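PDB 4YME: sensory box/GGDEF family protein from Caulobacter crescentus, which probably takes part in cyclic di-GMP signalling as a membrane-bound sensory protein, of which this chain is the GGDEF domain, of the diguanylate cyclase family. Local coordinates for residues A[31-36]-A[96-101]. Sequence-based numbering, arbitrary orientation. Where two conformers were deposited one is given.
Sequences GESLAV and PAVAAE
Ala35 and Ala99 meet methyl to methyl, CB to CB at 3.8 Å, where the helix that includes 96-101 lies against the face of the sheet near the start of strand 33-41. With no side chain beyond CB on either residue, the backbones come close, the CA atoms of Ala35 and Ala99 being 6.3 Å apart. Two residues earlier, at the previous position facing the helix, the spacing widens to 8.4 Å between the CA atoms of Ser33 and Val98, and longer side chains bridge it. In one of its two deposited conformers the buried Ser33 places OG 3.6 Å from Val98 CG1 and hydrogen-bonds to the carbonyl oxygen of Gly92. The CG1 branch sits between the backbone N and the carbonyl carbon of Val98 (chi1 71°), which directs it at the strand. No hydrogen bond crosses between the two segments. Strand 84-91 pairs with this strand through Ala91 and Gln89, whose side chain reaches back to bond Val98 O, while Leu131, on the strand along the other edge, touches both alanines. Leu34, whose CB points away from helix 95-109, packs instead on Ile24 and Val27 of helix 13-30, which this GGDEF domain adds on the opposite face. Strand order 2-3-1-4, with helix 95-109 passing over strand 33-41 to connect 84-91 with 125-131, marks the ferredoxin-like fold.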
ATOM      1  N   GLY A  31      -5.813  14.725  16.626  1.00 21.26           N
ATOM      2  CA  GLY A  31      -4.442  15.225  16.429  1.00 22.04           C
ATOM      3  C   GLY A  31      -3.418  14.174  16.046  1.00 22.43           C
ATOM      4  O   GLY A  31      -2.221  14.472  15.896  1.00 22.73           O
ATOM      5  N   GLU A  32      -3.883  12.939  15.842  1.00 20.19           N
ATOM      6  CA  GLU A  32      -3.020  11.885  15.292  1.00 19.49           C
ATOM      7  C   GLU A  32      -2.583  12.225  13.853  1.00 19.49           C
ATOM      8  O   GLU A  32      -3.216  13.029  13.202  1.00 20.29           O
ATOM      9  CB  GLU A  32      -3.751  10.536  15.298  1.00 18.42           C
ATOM     10  CG  GLU A  32      -3.995   9.984  16.666  1.00 18.90           C
ATOM     11  CD  GLU A  32      -5.125   8.951  16.721  1.00 18.89           C
ATOM     12  OE1 GLU A  32      -6.268   9.259  16.239  1.00 18.21           O
ATOM     13  OE2 GLU A  32      -4.886   7.823  17.242  1.00 20.20           O
ATOM     14  N   SER A  33      -1.499  11.584  13.459  1.00 20.12           N
ATOM     15  CA  SER A  33      -1.052  11.730  12.073  0.70 20.62           C
ATOM     16  C   SER A  33      -1.727  10.696  11.184  1.00 19.56           C
ATOM     17  O   SER A  33      -2.054   9.593  11.626  1.00 19.09           O
ATOM     18  CB  SER A  33       0.442  11.640  11.969  0.70 21.52           C
ATOM     19  OG  SER A  33       0.888  10.392  12.277  0.70 23.18           O
ATOM     20  N   LEU A  34      -1.955  11.098   9.951  1.00 18.85           N
ATOM     21  CA  LEU A  34      -2.561  10.248   8.946  1.00 17.94           C
ATOM     22  C   LEU A  34      -1.769  10.373   7.645  1.00 16.71           C
ATOM     23  O   LEU A  34      -1.555  11.485   7.157  1.00 17.31           O
ATOM     24  CB  LEU A  34      -4.001  10.687   8.713  1.00 18.67           C
ATOM     25  CG  LEU A  34      -4.779  10.059   7.573  1.00 19.67           C
ATOM     26  CD1 LEU A  34      -4.909   8.647   7.796  1.00 19.95           C
ATOM     27  CD2 LEU A  34      -6.159  10.830   7.420  1.00 20.53           C
ATOM     28  N   ALA A  35      -1.363   9.237   7.108  1.00 16.79           N
ATOM     29  CA  ALA A  35      -0.592   9.146   5.843  1.00 16.12           C
ATOM     30  C   ALA A  35      -1.175   8.080   4.953  1.00 15.63           C
ATOM     31  O   ALA A  35      -1.717   7.055   5.461  1.00 15.88           O
ATOM     32  CB  ALA A  35       0.849   8.805   6.100  1.00 17.01           C
ATOM     33  N   VAL A  36      -1.098   8.305   3.654  1.00 15.34           N
ATOM     34  CA  VAL A  36      -1.548   7.333   2.648  1.00 15.39           C
ATOM     35  C   VAL A  36      -0.346   6.963   1.823  1.00 15.44           C
ATOM     36  O   VAL A  36       0.298   7.832   1.234  1.00 15.89           O
ATOM     37  CB  VAL A  36      -2.674   7.890   1.798  1.00 15.78           C
ATOM     38  CG1 VAL A  36      -3.079   6.965   0.686  1.00 16.75           C
ATOM     39  CG2 VAL A  36      -3.872   8.302   2.759  1.00 16.20           C
ATOM     40  N   PRO A  96       5.905  13.437   9.089  1.00 53.03           N
ATOM     41  CA  PRO A  96       6.792  13.094   7.968  1.00 48.96           C
ATOM     42  C   PRO A  96       7.766  11.962   8.339  1.00 46.37           C
ATOM     43  O   PRO A  96       7.891  11.004   7.573  1.00 42.13           O
ATOM     44  CB  PRO A  96       7.535  14.413   7.667  1.00 52.32           C
ATOM     45  CG  PRO A  96       6.803  15.456   8.383  1.00 52.80           C
ATOM     46  CD  PRO A  96       6.199  14.804   9.571  1.00 52.80           C
ATOM     47  N   ALA A  97       8.392  12.051   9.521  1.00 40.53           N
ATOM     48  CA  ALA A  97       9.213  10.954  10.063  1.00 39.28           C
ATOM     49  C   ALA A  97       8.461   9.630  10.246  1.00 35.24           C
ATOM     50  O   ALA A  97       8.970   8.585   9.854  1.00 33.56           O
ATOM     51  CB  ALA A  97       9.825  11.342  11.398  1.00 40.70           C
ATOM     52  N   VAL A  98       7.301   9.661  10.897  1.00 34.12           N
ATOM     53  CA  VAL A  98       6.594   8.414  11.248  1.00 32.36           C
ATOM     54  C   VAL A  98       6.119   7.656   9.996  1.00 28.05           C
ATOM     55  O   VAL A  98       6.138   6.397   9.952  1.00 26.56           O
ATOM     56  CB  VAL A  98       5.392   8.656  12.253  1.00 34.25           C
ATOM     57  CG1 VAL A  98       4.232   9.355  11.602  1.00 35.66           C
ATOM     58  CG2 VAL A  98       4.908   7.375  12.832  1.00 35.45           C
ATOM     59  N   ALA A  99       5.701   8.438   8.991  1.00 28.07           N
ATOM     60  CA  ALA A  99       5.314   7.872   7.699  1.00 26.32           C
ATOM     61  C   ALA A  99       6.557   7.349   6.948  1.00 27.01           C
ATOM     62  O   ALA A  99       6.565   6.219   6.451  1.00 24.26           O
ATOM     63  CB  ALA A  99       4.609   8.859   6.877  1.00 26.44           C
ATOM     64  N   ALA A 100       7.632   8.158   6.917  1.00 28.67           N
ATOM     65  CA  ALA A 100       8.892   7.708   6.286  1.00 29.22           C
ATOM     66  C   ALA A 100       9.410   6.415   6.931  1.00 28.76           C
ATOM     67  O   ALA A 100       9.943   5.530   6.223  1.00 30.47           O
ATOM     68  CB  ALA A 100       9.966   8.815   6.402  1.00 30.36           C
ATOM     69  N   GLU A 101       9.241   6.265   8.246  1.00 28.06           N
ATOM     70  CA  GLU A 101       9.734   5.076   8.937  1.00 29.89           C
ATOM     71  C   GLU A 101       8.959   3.800   8.512  1.00 27.15           C
ATOM     72  O   GLU A 101       9.527   2.716   8.279  1.00 26.80           O
ATOM     73  CB  GLU A 101       9.673   5.246  10.437  1.00 34.97           C
ATOM     74  CG  GLU A 101      10.408   4.104  11.195  1.00 39.63           C
ATOM     75  CD  GLU A 101       9.533   2.900  11.579  1.00 42.42           C
ATOM     76  OE1 GLU A 101       8.283   2.988  11.539  1.00 47.06           O
ATOM     77  OE2 GLU A 101      10.106   1.836  11.944  1.00 46.97           O
TER